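Local coordinates for nisin biosynthesis protein nisC (Lactococcus lactis subsp. lactis, PDB 2G0D) that cyclises the dehydrated precursor peptide of the lantibiotic nisin, probably by zinc-activated addition of cysteine thiols to dehydrated residues, forming its thioether rings, at residues Asn110-Ile113 and Glu114-Arg118; Gly123-Leu126 and Glu127-Thr130; Ile163-Leu166 and Ser167-Lys171; Asn185-Ser188 and Gln189-Glu193; Leu232-Ile235 and Ile236-Glu240. All coordinates share one frame; numbering follows the deposited sequence.

Contact 1: Asn110-Ile113 and Glu114-Arg118; sequences NRYI and EYFVR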
loop_
_atom_site.group_PDB
_atom_site.type_symbol
_atom_site.label_atom_id
_atom_site.label_comp_id
_atom_site.label_asym_id
_atom_site.label_seq_id
_atom_site.Cartn_x
_atom_site.Cartn_y
_atom_site.Cartn_z
ATOM N N ASN A 110 10.701 -14.791 -6.096
ATOM C CA ASN A 110 9.661 -15.539 -5.365
ATOM C C ASN A 110 10.208 -16.556 -4.357
ATOM O O ASN A 110 9.733 -16.648 -3.219
ATOM C CB ASN A 110 8.722 -16.230 -6.358
ATOM C CG ASN A 110 7.883 -15.240 -7.171
ATOM O OD1 ASN A 110 7.768 -14.071 -6.813
ATOM N ND2 ASN A 110 7.285 -15.720 -8.268
ATOM N N ARG A 111 11.212 -17.330 -4.782
ATOM C CA ARG A 111 11.869 -18.283 -3.896
ATOM C C ARG A 111 12.582 -17.546 -2.769
ATOM O O ARG A 111 12.494 -17.943 -1.611
ATOM C CB ARG A 111 12.840 -19.206 -4.673
ATOM C CG ARG A 111 12.171 -20.096 -5.762
ATOM C CD ARG A 111 10.628 -20.349 -5.553
ATOM N NE ARG A 111 10.118 -21.381 -6.459
ATOM C CZ ARG A 111 9.699 -22.594 -6.090
ATOM N NH1 ARG A 111 9.663 -22.958 -4.806
ATOM N NH2 ARG A 111 9.292 -23.458 -7.017
ATOM N N TYR A 112 13.254 -16.447 -3.079
ATOM C CA TYR A 112 13.839 -15.661 -2.006
ATOM C C TYR A 112 12.756 -15.145 -1.053
ATOM O O TYR A 112 12.915 -15.215 0.166
ATOM C CB TYR A 112 14.762 -14.518 -2.497
ATOM C CG TYR A 112 15.123 -13.589 -1.338
ATOM C CD1 TYR A 112 16.079 -13.949 -0.369
ATOM C CD2 TYR A 112 14.450 -12.390 -1.168
ATOM C CE1 TYR A 112 16.367 -13.085 0.714
ATOM C CE2 TYR A 112 14.729 -11.549 -0.105
ATOM C CZ TYR A 112 15.663 -11.889 0.824
ATOM O OH TYR A 112 15.881 -10.990 1.856
ATOM N N ILE A 113 11.649 -14.645 -1.609
ATOM C CA ILE A 113 10.562 -14.132 -0.782
ATOM C C ILE A 113 10.008 -15.192 0.169
ATOM O O ILE A 113 9.825 -14.913 1.358
ATOM C CB ILE A 113 9.398 -13.521 -1.614
ATOM C CG1 ILE A 113 9.830 -12.205 -2.287
ATOM C CG2 ILE A 113 8.197 -13.260 -0.699
ATOM C CD1 ILE A 113 8.931 -11.741 -3.469
ATOM N N GLU A 114 9.729 -16.389 -0.358
ATOM C CA GLU A 114 9.240 -17.493 0.450
ATOM C C GLU A 114 10.233 -17.890 1.548
ATOM O O GLU A 114 9.836 -18.061 2.701
ATOM C CB GLU A 114 8.903 -18.717 -0.414
ATOM C CG GLU A 114 8.467 -19.943 0.410
ATOM C CD GLU A 114 7.643 -20.947 -0.380
ATOM O OE1 GLU A 114 7.656 -20.922 -1.635
ATOM O OE2 GLU A 114 6.959 -21.759 0.268
ATOM N N TYR A 115 11.506 -18.047 1.183
ATOM C CA TYR A 115 12.603 -18.190 2.171
ATOM C C TYR A 115 12.583 -17.059 3.226
ATOM O O TYR A 115 12.599 -17.327 4.430
ATOM C CB TYR A 115 13.993 -18.219 1.499
ATOM C CG TYR A 115 15.106 -17.889 2.482
ATOM C CD1 TYR A 115 15.435 -18.777 3.506
ATOM C CD2 TYR A 115 15.792 -16.675 2.420
ATOM C CE1 TYR A 115 16.427 -18.487 4.426
ATOM C CE2 TYR A 115 16.813 -16.374 3.356
ATOM C CZ TYR A 115 17.111 -17.289 4.351
ATOM O OH TYR A 115 18.094 -17.022 5.277
ATOM N N PHE A 116 12.570 -15.808 2.762
ATOM C CA PHE A 116 12.549 -14.644 3.653
ATOM C C PHE A 116 11.382 -14.672 4.647
ATOM O O PHE A 116 11.572 -14.478 5.859
ATOM C CB PHE A 116 12.526 -13.330 2.866
ATOM C CG PHE A 116 12.343 -12.108 3.742
ATOM C CD1 PHE A 116 13.417 -11.598 4.475
ATOM C CD2 PHE A 116 11.090 -11.504 3.868
ATOM C CE1 PHE A 116 13.247 -10.484 5.312
ATOM C CE2 PHE A 116 10.910 -10.377 4.704
ATOM C CZ PHE A 116 11.984 -9.865 5.418
ATOM N N VAL A 117 10.177 -14.908 4.141
ATOM C CA VAL A 117 9.001 -14.906 5.007
ATOM C C VAL A 117 9.063 -16.039 6.040
ATOM O O VAL A 117 8.884 -15.817 7.232
ATOM C CB VAL A 117 7.685 -14.942 4.178
ATOM C CG1 VAL A 117 6.479 -15.181 5.066
ATOM C CG2 VAL A 117 7.518 -13.634 3.421
ATOM N N ARG A 118 9.347 -17.240 5.561
ATOM C CA ARG A 118 9.420 -18.416 6.407
ATOM C C ARG A 118 10.464 -18.211 7.514
ATOM O O ARG A 118 10.235 -18.571 8.679
ATOM C CB ARG A 118 9.719 -19.641 5.539
ATOM C CG ARG A 118 9.682 -20.943 6.277
ATOM C CD ARG A 118 9.305 -22.126 5.350
ATOM N NE ARG A 118 9.406 -23.415 6.055
ATOM C CZ ARG A 118 9.399 -24.619 5.473
ATOM N NH1 ARG A 118 9.302 -24.744 4.145
ATOM N NH2 ARG A 118 9.497 -25.712 6.232
HETATM O O HOH W 1 10.162 -21.288 -2.637
#
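Tyr-112 and Phe-116, one turn apart on helix 100-122, make the closer-knit half of this contact. Phe-116 CB sits over one face of the Tyr-112 ring, 4.3 Å from its centroid and 21° off the normal, a CH-pi contact. The phenol brings its oxygen along: Tyr-112 OH lies 3.6 Å from Phe-116 CD1. Both rings have CG anti to the backbone N (chi1 169° and 173°), which swings the tyrosine toward the C-terminal end of the helix and over its neighbour. Tyr-115 meets the same tyrosine with its ring edge. On the buried face Ile-113 CG2 is 4.2 Å from Val-117 CG2, and both side chains touch Ile-143 of helix 140-147. The exposed side is looser and wet. Arg-111 NH1 and Glu-114 OE1 stand 4.3 Å apart, with the oxygen well out of the guanidinium plane. Water 1 bridges them, accepting a hydrogen bond from Arg-111 NH1 at 2.8 Å and donating one to Glu-114 OE1. The opposite charges therefore probably attract through solvent, without a direct salt bridge.

Contact 2: Gly123-Leu126 and Glu127-Thr130; sequences GFNL and ENIT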
loop_
_atom_site.group_PDB
_atom_site.type_symbol
_atom_site.label_atom_id
_atom_site.label_comp_id
_atom_site.label_asym_id
_atom_site.label_seq_id
_atom_site.Cartn_x
_atom_site.Cartn_y
_atom_site.Cartn_z
ATOM N N GLY A 123 11.713 -16.749 13.510
ATOM C CA GLY A 123 12.462 -16.002 14.535
ATOM C C GLY A 123 11.676 -14.850 15.141
ATOM O O GLY A 123 12.240 -13.981 15.814
ATOM N N PHE A 124 10.369 -14.844 14.905
ATOM C CA PHE A 124 9.501 -13.793 15.418
ATOM C C PHE A 124 9.346 -13.879 16.947
ATOM O O PHE A 124 9.004 -14.925 17.487
ATOM C CB PHE A 124 8.135 -13.838 14.720
ATOM C CG PHE A 124 7.144 -12.849 15.259
ATOM C CD1 PHE A 124 7.223 -11.508 14.915
ATOM C CD2 PHE A 124 6.128 -13.262 16.105
ATOM C CE1 PHE A 124 6.312 -10.590 15.408
ATOM C CE2 PHE A 124 5.206 -12.347 16.598
ATOM C CZ PHE A 124 5.302 -11.004 16.244
ATOM N N ASN A 125 9.604 -12.760 17.622
ATOM C CA ASN A 125 9.364 -12.631 19.048
ATOM C C ASN A 125 8.281 -11.591 19.260
ATOM O O ASN A 125 8.505 -10.403 19.027
ATOM C CB ASN A 125 10.655 -12.221 19.771
ATOM C CG ASN A 125 10.549 -12.318 21.298
ATOM O OD1 ASN A 125 9.454 -12.286 21.872
ATOM N ND2 ASN A 125 11.699 -12.427 21.959
ATOM N N LEU A 126 7.109 -12.049 19.692
ATOM C CA LEU A 126 5.952 -11.184 19.947
ATOM C C LEU A 126 6.217 -10.037 20.940
ATOM O O LEU A 126 5.591 -8.974 20.850
ATOM C CB LEU A 126 4.761 -12.036 20.402
ATOM C CG LEU A 126 3.405 -11.391 20.716
ATOM C CD1 LEU A 126 2.754 -10.815 19.466
ATOM C CD2 LEU A 126 2.507 -12.417 21.362
ATOM N N GLU A 127 7.145 -10.251 21.878
ATOM C CA GLU A 127 7.525 -9.210 22.844
ATOM C C GLU A 127 8.169 -7.984 22.182
ATOM O O GLU A 127 8.131 -6.881 22.743
ATOM C CB GLU A 127 8.464 -9.770 23.924
ATOM C CG GLU A 127 7.760 -10.582 24.994
ATOM C CD GLU A 127 8.589 -10.751 26.259
ATOM O OE1 GLU A 127 9.702 -10.178 26.347
ATOM O OE2 GLU A 127 8.126 -11.469 27.173
ATOM N N ASN A 128 8.755 -8.191 20.999
ATOM C CA ASN A 128 9.476 -7.145 20.265
ATOM C C ASN A 128 8.720 -6.684 19.019
ATOM O O ASN A 128 9.296 -6.036 18.129
ATOM C CB ASN A 128 10.884 -7.629 19.894
ATOM C CG ASN A 128 11.700 -8.050 21.112
ATOM O OD1 ASN A 128 11.644 -7.399 22.161
ATOM N ND2 ASN A 128 12.463 -9.145 20.978
ATOM N N ILE A 129 7.428 -7.016 18.969
ATOM C CA ILE A 129 6.575 -6.713 17.808
ATOM C C ILE A 129 6.529 -5.216 17.492
ATOM O O ILE A 129 6.245 -4.381 18.357
ATOM C CB ILE A 129 5.143 -7.335 17.917
ATOM C CG1 ILE A 129 4.402 -7.236 16.564
ATOM C CG2 ILE A 129 4.340 -6.710 19.061
ATOM C CD1 ILE A 129 3.054 -7.952 16.526
ATOM N N THR A 130 6.843 -4.914 16.234
ATOM C CA THR A 130 6.952 -3.564 15.717
ATOM C C THR A 130 6.240 -3.553 14.347
ATOM O O THR A 130 6.095 -4.623 13.737
ATOM C CB THR A 130 8.442 -3.155 15.633
ATOM O OG1 THR A 130 8.562 -1.827 15.130
ATOM C CG2 THR A 130 9.261 -4.120 14.767
#
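The Phe-124 ring has the backbone N of Leu-126 on one face, 3.6 Å above the plane and offset toward the rim, and Ile-129 at its edge, where CG1 lies in the ring plane. The closest edge contact is Phe-124 CZ to Ile-129 CD1, 3.8 Å. Ile-129 CD1 also meets Leu-126 CD1, the leucine and isoleucine lying side by side and pointing the same way. The amides of Asn-125 and Asn-128, by contrast, are turned 54° apart and cross at the exposed side. Asn-125 makes two of the three hydrogen bonds: with CG anti to its own N (chi1 -169°), its OD1 comes round to accept from Glu-127 N at 3.1 Å (N-H...O angle 148°). Its backbone O takes Asn-128 N at 3.0 Å. In both bonds the donor stands above the carbonyl plane. A side-chain oxygen accepting from the N-H two places ahead is the Asx turn. A longer bond, Ile-129 N to Leu-126 O at 3.3 Å, follows. The turn lies between helices 100-122 and 131-134: Phe-124 meets Phe-165 of helix 156-168 edge-to-face, and Leu-169 packs on Phe-124, Leu-126 and Ile-129.

Contact 3: Ile163-Leu166 and Ser167-Lys171; sequences INFL and SNLTK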
loop_
_atom_site.group_PDB
_atom_site.type_symbol
_atom_site.label_atom_id
_atom_site.label_comp_id
_atom_site.label_asym_id
_atom_site.label_seq_id
_atom_site.Cartn_x
_atom_site.Cartn_y
_atom_site.Cartn_z
ATOM N N ILE A 163 -1.256 -15.744 6.301
ATOM C CA ILE A 163 -2.643 -15.477 6.718
ATOM C C ILE A 163 -2.882 -15.900 8.175
ATOM O O ILE A 163 -3.429 -15.115 8.969
ATOM C CB ILE A 163 -3.655 -16.137 5.755
ATOM C CG1 ILE A 163 -3.805 -15.294 4.478
ATOM C CG2 ILE A 163 -5.069 -16.340 6.416
ATOM C CD1 ILE A 163 -4.249 -16.121 3.280
ATOM N N ASN A 164 -2.452 -17.114 8.530
ATOM C CA ASN A 164 -2.607 -17.607 9.910
ATOM C C ASN A 164 -1.804 -16.775 10.899
ATOM O O ASN A 164 -2.293 -16.449 11.984
ATOM C CB ASN A 164 -2.196 -19.080 10.035
ATOM C CG ASN A 164 -3.251 -20.043 9.524
ATOM O OD1 ASN A 164 -4.354 -19.648 9.147
ATOM N ND2 ASN A 164 -2.906 -21.333 9.505
ATOM N N PHE A 165 -0.577 -16.416 10.510
ATOM C CA PHE A 165 0.277 -15.571 11.329
ATOM C C PHE A 165 -0.308 -14.172 11.579
ATOM O O PHE A 165 -0.315 -13.689 12.722
ATOM C CB PHE A 165 1.669 -15.476 10.715
ATOM C CG PHE A 165 2.577 -14.507 11.415
ATOM C CD1 PHE A 165 3.392 -14.936 12.464
ATOM C CD2 PHE A 165 2.621 -13.169 11.027
ATOM C CE1 PHE A 165 4.238 -14.034 13.112
ATOM C CE2 PHE A 165 3.458 -12.264 11.673
ATOM C CZ PHE A 165 4.269 -12.702 12.709
ATOM N N LEU A 166 -0.789 -13.513 10.521
ATOM C CA LEU A 166 -1.477 -12.239 10.688
ATOM C C LEU A 166 -2.732 -12.328 11.585
ATOM O O LEU A 166 -2.863 -11.552 12.536
ATOM C CB LEU A 166 -1.809 -11.590 9.324
ATOM C CG LEU A 166 -0.635 -11.235 8.389
ATOM C CD1 LEU A 166 -1.105 -10.797 6.946
ATOM C CD2 LEU A 166 0.301 -10.199 9.034
ATOM N N SER A 167 -3.653 -13.240 11.270
ATOM C CA SER A 167 -4.889 -13.436 12.062
ATOM C C SER A 167 -4.609 -13.611 13.550
ATOM O O SER A 167 -5.285 -13.016 14.393
ATOM C CB SER A 167 -5.689 -14.662 11.576
ATOM O OG SER A 167 -6.012 -14.539 10.194
ATOM N N ASN A 168 -3.612 -14.434 13.861
ATOM C CA ASN A 168 -3.213 -14.684 15.236
ATOM C C ASN A 168 -2.737 -13.422 15.978
ATOM O O ASN A 168 -2.838 -13.346 17.196
ATOM C CB ASN A 168 -2.154 -15.782 15.293
ATOM C CG ASN A 168 -1.759 -16.132 16.707
ATOM O OD1 ASN A 168 -2.536 -16.729 17.456
ATOM N ND2 ASN A 168 -0.552 -15.753 17.088
ATOM N N LEU A 169 -2.241 -12.429 15.236
ATOM C CA LEU A 169 -1.830 -11.168 15.841
ATOM C C LEU A 169 -3.024 -10.314 16.278
ATOM O O LEU A 169 -2.843 -9.306 16.958
ATOM C CB LEU A 169 -0.898 -10.373 14.917
ATOM C CG LEU A 169 0.491 -10.982 14.673
ATOM C CD1 LEU A 169 1.262 -10.165 13.670
ATOM C CD2 LEU A 169 1.316 -11.180 15.967
ATOM N N THR A 170 -4.235 -10.723 15.906
ATOM C CA THR A 170 -5.426 -9.988 16.323
ATOM C C THR A 170 -5.995 -10.552 17.639
ATOM O O THR A 170 -6.982 -10.035 18.180
ATOM C CB THR A 170 -6.514 -9.943 15.207
ATOM O OG1 THR A 170 -7.163 -11.215 15.104
ATOM C CG2 THR A 170 -5.902 -9.589 13.856
ATOM N N LYS A 171 -5.358 -11.609 18.145
ATOM C CA LYS A 171 -5.736 -12.231 19.413
ATOM C C LYS A 171 -5.277 -11.421 20.612
ATOM O O LYS A 171 -4.262 -10.734 20.549
ATOM C CB LYS A 171 -5.146 -13.635 19.511
ATOM C CG LYS A 171 -5.768 -14.645 18.563
ATOM C CD LYS A 171 -7.197 -14.946 18.933
ATOM C CE LYS A 171 -7.653 -16.196 18.253
ATOM N NZ LYS A 171 -6.801 -17.375 18.650
HETATM O O HOH W 2 -6.245 -17.763 9.934
HETATM O O HOH W 3 1.016 -14.855 14.726
#
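The C-terminal end of helix 156-168 gives way here to a type I beta turn, Asn-168 to Lys-171, and Ser-167 bonds both back into the helix and on into the turn. Its N and OG both donate to Ile-163 O, from opposite faces of the carbonyl plane: N at 3.0 Å and nearly straight (172°), OG at 2.9 Å. A chi1 of -57°, with OG beside the backbone N, folds the hydroxyl back to that carbonyl. Farther on, Ser-167 O accepts from Thr-170 N and, in its carbonyl plane, from Thr-170 OG1 at 2.7 Å. The bonding pattern shortens around Leu-169, whose N donates to Leu-166 O at 2.9 Å and only weakly to Phe-165 O. Water 3 gives that phenylalanine carbonyl a second donor, 2.7 Å away, and also accepts from Asn-168 ND2. Among the apolar groups, Leu-169 CD1 approaches the Phe-165 ring at CE2, 3.6 Å. Ile-163 and Ser-167 turn to Ser-228 of helix 226-242, while Leu-166 reaches Leu-144 of helix 140-147. The switch from i to i+4 to i to i+3 backbone bonds is characteristic of a helix finishing in a turn, here within the alpha toroid of the cyclase.

Contact 4: Asn185-Ser188 and Gln189-Glu193; sequences NQMS and QSESE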
loop_
_atom_site.group_PDB
_atom_site.type_symbol
_atom_site.label_atom_id
_atom_site.label_comp_id
_atom_site.label_asym_id
_atom_site.label_seq_id
_atom_site.Cartn_x
_atom_site.Cartn_y
_atom_site.Cartn_z
ATOM N N ASN A 185 9.226 -0.015 20.768
ATOM C CA ASN A 185 9.193 -0.704 19.468
ATOM C C ASN A 185 8.471 0.139 18.398
ATOM O O ASN A 185 8.078 -0.368 17.347
ATOM C CB ASN A 185 8.548 -2.105 19.606
ATOM C CG ASN A 185 9.387 -3.086 20.473
ATOM O OD1 ASN A 185 10.589 -3.261 20.270
ATOM N ND2 ASN A 185 8.724 -3.754 21.409
ATOM N N GLN A 186 8.281 1.429 18.681
ATOM C CA GLN A 186 7.716 2.366 17.694
ATOM C C GLN A 186 8.791 2.605 16.639
ATOM O O GLN A 186 9.984 2.447 16.925
ATOM C CB GLN A 186 7.276 3.683 18.349
ATOM C CG GLN A 186 6.084 3.597 19.325
ATOM C CD GLN A 186 4.726 3.374 18.647
ATOM O OE1 GLN A 186 4.508 3.752 17.488
ATOM N NE2 GLN A 186 3.799 2.775 19.384
ATOM N N MET A 187 8.375 2.963 15.422
ATOM C CA MET A 187 9.289 3.035 14.270
ATOM C C MET A 187 10.309 4.181 14.335
ATOM O O MET A 187 11.353 4.149 13.659
ATOM C CB MET A 187 8.490 3.129 12.977
ATOM C CG MET A 187 7.748 1.850 12.640
ATOM S SD MET A 187 6.796 2.012 11.125
ATOM C CE MET A 187 5.393 2.947 11.713
ATOM N N SER A 188 9.992 5.192 15.141
ATOM C CA SER A 188 10.890 6.317 15.372
ATOM C C SER A 188 10.657 6.912 16.751
ATOM O O SER A 188 9.693 6.560 17.445
ATOM C CB SER A 188 10.690 7.392 14.312
ATOM O OG SER A 188 9.371 7.884 14.368
ATOM N N GLN A 189 11.542 7.827 17.132
ATOM C CA GLN A 189 11.506 8.423 18.464
ATOM C C GLN A 189 10.367 9.430 18.643
ATOM O O GLN A 189 9.729 9.464 19.698
ATOM C CB GLN A 189 12.859 9.005 18.822
ATOM C CG GLN A 189 13.959 7.943 18.790
ATOM C CD GLN A 189 14.885 8.017 19.989
ATOM O OE1 GLN A 189 16.082 8.296 19.851
ATOM N NE2 GLN A 189 14.336 7.765 21.179
ATOM N N SER A 190 10.089 10.227 17.617
ATOM C CA SER A 190 8.896 11.075 17.642
ATOM C C SER A 190 7.679 10.240 18.072
ATOM O O SER A 190 6.967 10.617 19.003
ATOM C CB SER A 190 8.660 11.768 16.292
ATOM O OG SER A 190 8.009 10.906 15.361
ATOM N N GLU A 191 7.486 9.088 17.425
ATOM C CA GLU A 191 6.397 8.161 17.752
ATOM C C GLU A 191 6.554 7.494 19.139
ATOM O O GLU A 191 5.563 7.299 19.840
ATOM C CB GLU A 191 6.263 7.106 16.656
ATOM C CG GLU A 191 6.156 7.694 15.244
ATOM C CD GLU A 191 6.155 6.631 14.179
ATOM O OE1 GLU A 191 7.233 6.309 13.645
ATOM O OE2 GLU A 191 5.067 6.092 13.897
ATOM N N SER A 192 7.792 7.150 19.514
ATOM C CA SER A 192 8.132 6.674 20.867
ATOM C C SER A 192 7.708 7.675 21.945
ATOM O O SER A 192 7.204 7.291 23.008
ATOM C CB SER A 192 9.642 6.429 20.993
ATOM O OG SER A 192 10.017 5.146 20.532
ATOM N N GLU A 193 7.918 8.958 21.656
ATOM C CA GLU A 193 7.571 10.034 22.579
ATOM C C GLU A 193 6.091 10.393 22.475
ATOM O O GLU A 193 5.469 10.728 23.485
ATOM C CB GLU A 193 8.458 11.259 22.343
ATOM C CG GLU A 193 9.851 11.135 22.967
ATOM C CD GLU A 193 10.914 12.009 22.302
ATOM O OE1 GLU A 193 10.571 12.944 21.544
ATOM O OE2 GLU A 193 12.114 11.755 22.550
HETATM O O HOH W 4 5.340 3.605 14.996
HETATM O O HOH W 5 9.484 10.121 13.053
#
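Ser-188 OG donates to Glu-191 OE1 at 2.8 Å, using the carboxylate's anti lone pair, the one turned away from OE2. Ser-188 is the N-cap of helix 189-194, and this bond joins the N-cap and N3 side chain to side chain. The hydroxyl gets there because OG stands between its own N and carbonyl carbon (chi1 61°), while Glu-191 reaches back with an extended chain beyond CG. It is not a capping box: Ser-188 N lies 3.3 Å from Glu-191 OE1, but at a poor angle. The first helical bond, Ser-192 N to Ser-188 O, is 2.9 Å long. Two waters extend the network. Water 5 donates to Ser-188 OG at 2.6 Å and also bonds Ser-190 OG; water 4 donates to Gln-186 OE1, accepts from Met-187 N and gives a weak bond to Glu-191 OE2. The remaining contacts are van der Waals. Gln-186 lays its CB 3.7 Å from Ser-192 N, its chain, bent at chi2, crosses Glu-191, and Met-187 CB stands 3.5 Å from Glu-191 OE1. Glu-191, in the first turn, lies near the positive end of the helix dipole, which probably favours its charged form.

Contact 5: Leu232-Ile235 and Ile236-Glu240; sequences LQKI and IFIYE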
loop_
_atom_site.group_PDB
_atom_site.type_symbol
_atom_site.label_atom_id
_atom_site.label_comp_id
_atom_site.label_asym_id
_atom_site.label_seq_id
_atom_site.Cartn_x
_atom_site.Cartn_y
_atom_site.Cartn_z
ATOM N N LEU A 232 -10.662 -10.569 10.618
ATOM C CA LEU A 232 -11.232 -9.482 9.826
ATOM C C LEU A 232 -12.415 -8.813 10.544
ATOM O O LEU A 232 -12.466 -7.589 10.648
ATOM C CB LEU A 232 -11.691 -10.034 8.471
ATOM C CG LEU A 232 -12.386 -9.092 7.489
ATOM C CD1 LEU A 232 -11.515 -7.851 7.224
ATOM C CD2 LEU A 232 -12.744 -9.825 6.188
ATOM N N GLN A 233 -13.357 -9.635 11.018
ATOM C CA GLN A 233 -14.504 -9.165 11.792
ATOM C C GLN A 233 -14.099 -8.345 13.023
ATOM O O GLN A 233 -14.625 -7.254 13.244
ATOM C CB GLN A 233 -15.366 -10.351 12.215
ATOM C CG GLN A 233 -16.819 -10.008 12.363
ATOM C CD GLN A 233 -17.579 -10.069 11.038
ATOM O OE1 GLN A 233 -18.212 -9.085 10.631
ATOM N NE2 GLN A 233 -17.537 -11.229 10.376
ATOM N N LYS A 234 -13.163 -8.879 13.811
ATOM C CA LYS A 234 -12.637 -8.206 15.002
ATOM C C LYS A 234 -12.018 -6.845 14.666
ATOM O O LYS A 234 -12.259 -5.858 15.365
ATOM C CB LYS A 234 -11.604 -9.082 15.707
ATOM C CG LYS A 234 -10.908 -8.381 16.866
ATOM C CD LYS A 234 -10.390 -9.354 17.918
ATOM C CE LYS A 234 -9.736 -8.561 19.039
ATOM N NZ LYS A 234 -8.909 -9.404 19.949
ATOM N N ILE A 235 -11.224 -6.807 13.597
ATOM C CA ILE A 235 -10.602 -5.573 13.135
ATOM C C ILE A 235 -11.678 -4.527 12.823
ATOM O O ILE A 235 -11.585 -3.405 13.287
ATOM C CB ILE A 235 -9.644 -5.824 11.933
ATOM C CG1 ILE A 235 -8.385 -6.564 12.416
ATOM C CG2 ILE A 235 -9.278 -4.499 11.211
ATOM C CD1 ILE A 235 -7.466 -7.032 11.297
ATOM N N ILE A 236 -12.715 -4.913 12.087
ATOM C CA ILE A 236 -13.753 -3.960 11.735
ATOM C C ILE A 236 -14.513 -3.515 12.981
ATOM O O ILE A 236 -14.770 -2.328 13.163
ATOM C CB ILE A 236 -14.700 -4.492 10.638
ATOM C CG1 ILE A 236 -13.938 -4.686 9.324
ATOM C CG2 ILE A 236 -15.848 -3.497 10.389
ATOM C CD1 ILE A 236 -14.605 -5.660 8.378
ATOM N N PHE A 237 -14.840 -4.471 13.853
ATOM C CA PHE A 237 -15.483 -4.185 15.149
ATOM C C PHE A 237 -14.675 -3.154 15.965
ATOM O O PHE A 237 -15.262 -2.279 16.623
ATOM C CB PHE A 237 -15.675 -5.496 15.936
ATOM C CG PHE A 237 -16.323 -5.326 17.297
ATOM C CD1 PHE A 237 -17.671 -5.611 17.480
ATOM C CD2 PHE A 237 -15.571 -4.942 18.407
ATOM C CE1 PHE A 237 -18.278 -5.495 18.757
ATOM C CE2 PHE A 237 -16.166 -4.811 19.684
ATOM C CZ PHE A 237 -17.519 -5.094 19.849
ATOM N N ILE A 238 -13.341 -3.243 15.898
ATOM C CA ILE A 238 -12.470 -2.287 16.599
ATOM C C ILE A 238 -12.531 -0.899 15.948
ATOM O O ILE A 238 -12.521 0.111 16.645
ATOM C CB ILE A 238 -10.995 -2.782 16.731
ATOM C CG1 ILE A 238 -10.917 -4.014 17.644
ATOM C CG2 ILE A 238 -10.096 -1.666 17.272
ATOM C CD1 ILE A 238 -9.592 -4.746 17.584
ATOM N N TYR A 239 -12.602 -0.847 14.618
ATOM C CA TYR A 239 -12.837 0.433 13.944
ATOM C C TYR A 239 -14.182 1.036 14.333
ATOM O O TYR A 239 -14.256 2.230 14.651
ATOM C CB TYR A 239 -12.624 0.336 12.422
ATOM C CG TYR A 239 -11.160 0.479 12.106
ATOM C CD1 TYR A 239 -10.579 1.743 11.914
ATOM C CD2 TYR A 239 -10.332 -0.644 12.082
ATOM C CE1 TYR A 239 -9.203 1.878 11.684
ATOM C CE2 TYR A 239 -8.969 -0.528 11.841
ATOM C CZ TYR A 239 -8.414 0.728 11.643
ATOM O OH TYR A 239 -7.075 0.802 11.409
ATOM N N GLU A 240 -15.225 0.209 14.352
ATOM C CA GLU A 240 -16.560 0.670 14.703
ATOM C C GLU A 240 -16.598 1.198 16.132
ATOM O O GLU A 240 -17.284 2.191 16.411
ATOM C CB GLU A 240 -17.613 -0.456 14.531
ATOM C CG GLU A 240 -18.026 -0.750 13.074
ATOM C CD GLU A 240 -18.736 0.434 12.410
ATOM O OE1 GLU A 240 -19.987 0.485 12.428
ATOM O OE2 GLU A 240 -18.034 1.325 11.875
#
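Gln-233 O receives Phe-237 N at 2.9 Å with an N-H angle of 169°, one of four successive i to i+4 bonds that carry helix 226-242, part of the alpha toroid, through this stretch. Leu-232 O, Lys-234 O and Ile-235 O accept in the same way from Ile-236, Ile-238 and Tyr-239. The side chains follow the same spacing along separate faces. Leu-232 CD1 meets Ile-236 CD1 at 4.0 Å, the two lying side by side, and both touch Leu-295. On another face, Lys-234 passes across Ile-238: its aliphatic CG is 3.9 Å from CD1, and the extended chain carries NZ on to Thr-170 O. Ile-238 CG1 also packs 3.2 Å from Lys-234 O. Tyr-239 lies next to Ile-235, and its ring edge takes in Ile-235 O near the ring plane. The phenol OH goes further, to Met-202 O, while Trp-252 meets the ring edge-to-face. In Ile-235, chi1 -71° sets CG1 beside the backbone N and puts CG2 opposite that N, facing the tyrosine; CG2 is 4.0 Å from Tyr-239 CE2.

How the contacts relate
All five contacts are local, each within a continuous stretch, and they follow one another in series without nesting or crossing. Contact 1 lies within helix 100-122; contact 2 forms the turn after it, leading to helix 131-134. Contact 3 covers the C-terminal part of helix 156-168 and the turn that follows, contact 4 caps the start of helix 189-194, and contact 5 occupies helix 226-242. Contacts 2 and 3 each touch two others, giving a chain of touches 4-2-3-5: Thr-130 OG1 probably hydrogen-bonds to Asn-185 O, 2.7 Å, Ile-129 CD1 packs 3.7 Å from Leu-169 CD2, and Thr-170 meets Lys-234. Contact 1 touches none of the others.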